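Local coordinates for thioredoxin reductase (Streptomyces clavuligerus, PDB 4NTD), which catalyses disulfide bond formation in the natural product holomycin as an FAD-dependent member of the pyridine nucleotide-disulphide oxidoreductase family, at the interface of chains A and B. Numbering follows the deposited sequence. Chains: chain A/B, Thioredoxin reductase.

The interface of chains A and B. Residues chain A 189, 213-214, 217-218; chain B 327-328, 331-332.
Two alanines one turn apart on helix 209-217, A:Ala214 and A:Ala217, receive two valines of the facing helix, B:Val328 and B:Val332, a textbook case of small residues letting helices approach closely. The methyl of A:Ala217 settles against the partner backbone, CB 3.7 Å from B:Val332 N, and also meets the B:Val332 methyl CG2. With CG1 anti to the backbone N (chi1 167°), CG2 of B:Val332 lies anti to the carbonyl carbon and reaches the backbone of A:Ala214, B:Val332 CG2 lying 3.8 Å from A:Ala214 CA. B:Val328 uses both branches. B:Val328 CG1, anti to the backbone N (chi1 172°), meets the A:Ala214 methyl CB at 3.8 Å, while CG2 points between A:Leu189 and A:Arg218, just past the end of helix 209-217. The long helix 305-338 of chain B thus packs against helices 184-191 and 209-217 of chain A, and no hydrogen bond or salt bridge joins the two sides here, so apolar packing carries this patch of the two-fold interface, which may be that of a biological dimer. Toward the rim, A:Arg218 bends at chi2 and chi3 and crosses B:Val328 obliquely, laying CG 3.9 Å from its CG2, while CD rests on the methyl of B:Ala331. Its guanidinium continues toward the B:Asp327 carboxylate without pairing, although the opposite charges may attract weakly: NH2 of A:Arg218 stops 5.4 Å from OD2 of B:Asp327.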
loop_
_atom_site.group_PDB
_atom_site.type_symbol
_atom_site.label_atom_id
_atom_site.label_comp_id
_atom_site.label_asym_id
_atom_site.label_seq_id
_atom_site.Cartn_x
_atom_site.Cartn_y
_atom_site.Cartn_z
ATOM N N LEU A 189 -9.764 2.005 25.022
ATOM C CA LEU A 189 -8.993 0.786 25.267
ATOM C C LEU A 189 -7.752 0.731 24.370
ATOM O O LEU A 189 -6.682 0.314 24.810
ATOM C CB LEU A 189 -9.866 -0.454 25.054
ATOM C CG LEU A 189 -11.063 -0.598 26.003
ATOM C CD1 LEU A 189 -11.991 -1.704 25.528
ATOM C CD2 LEU A 189 -10.603 -0.847 27.432
ATOM N N ARG A 213 -16.831 -3.735 32.175
ATOM C CA ARG A 213 -15.817 -4.703 32.618
ATOM C C ARG A 213 -14.458 -4.456 31.953
ATOM O O ARG A 213 -13.418 -4.517 32.610
ATOM C CB ARG A 213 -16.272 -6.147 32.358
ATOM C CG ARG A 213 -17.216 -6.702 33.414
ATOM C CD ARG A 213 -17.447 -8.195 33.231
ATOM N NE ARG A 213 -18.321 -8.484 32.094
ATOM C CZ ARG A 213 -19.654 -8.489 32.131
ATOM N NH1 ARG A 213 -20.315 -8.219 33.254
ATOM N NH2 ARG A 213 -20.339 -8.767 31.026
ATOM N N ALA A 214 -14.473 -4.165 30.654
ATOM C CA ALA A 214 -13.242 -3.925 29.898
ATOM C C ALA A 214 -12.536 -2.649 30.353
ATOM O O ALA A 214 -11.323 -2.644 30.565
ATOM C CB ALA A 214 -13.541 -3.859 28.408
ATOM N N ALA A 217 -11.056 -3.223 33.780
ATOM C CA ALA A 217 -9.903 -4.123 33.699
ATOM C C ALA A 217 -8.650 -3.439 33.147
ATOM O O ALA A 217 -7.536 -3.771 33.553
ATOM C CB ALA A 217 -10.247 -5.345 32.861
ATOM N N ARG A 218 -8.830 -2.493 32.227
ATOM C CA ARG A 218 -7.704 -1.721 31.686
ATOM C C ARG A 218 -7.507 -0.383 32.404
ATOM O O ARG A 218 -6.701 0.443 31.976
ATOM C CB ARG A 218 -7.864 -1.508 30.176
ATOM C CG ARG A 218 -7.706 -2.772 29.342
ATOM C CD ARG A 218 -6.306 -3.368 29.448
ATOM N NE ARG A 218 -5.307 -2.603 28.699
ATOM C CZ ARG A 218 -4.043 -2.394 29.077
ATOM N NH1 ARG A 218 -3.576 -2.858 30.236
ATOM N NH2 ARG A 218 -3.236 -1.690 28.291
ATOM N N ASP B 327 -4.973 -8.168 24.913
ATOM C CA ASP B 327 -4.584 -7.482 26.153
ATOM C C ASP B 327 -5.812 -7.239 27.044
ATOM O O ASP B 327 -5.767 -7.469 28.255
ATOM C CB ASP B 327 -3.889 -6.137 25.858
ATOM C CG ASP B 327 -2.505 -6.294 25.218
ATOM O OD1 ASP B 327 -1.848 -7.339 25.417
ATOM O OD2 ASP B 327 -2.069 -5.351 24.516
ATOM N N VAL B 328 -6.908 -6.789 26.433
ATOM C CA VAL B 328 -8.150 -6.507 27.161
ATOM C C VAL B 328 -8.786 -7.793 27.694
ATOM O O VAL B 328 -9.160 -7.862 28.864
ATOM C CB VAL B 328 -9.169 -5.748 26.277
ATOM C CG1 VAL B 328 -10.523 -5.625 26.971
ATOM C CG2 VAL B 328 -8.642 -4.364 25.924
ATOM N N ALA B 331 -6.844 -9.122 30.619
ATOM C CA ALA B 331 -7.049 -8.285 31.804
ATOM C C ALA B 331 -8.417 -8.540 32.439
ATOM O O ALA B 331 -8.537 -8.593 33.663
ATOM C CB ALA B 331 -6.898 -6.813 31.451
ATOM N N VAL B 332 -9.442 -8.693 31.602
ATOM C CA VAL B 332 -10.796 -9.006 32.074
ATOM C C VAL B 332 -10.814 -10.375 32.764
ATOM O O VAL B 332 -11.412 -10.532 33.832
ATOM C CB VAL B 332 -11.820 -8.966 30.913
ATOM C CG1 VAL B 332 -13.152 -9.586 31.319
ATOM C CG2 VAL B 332 -12.033 -7.532 30.444
#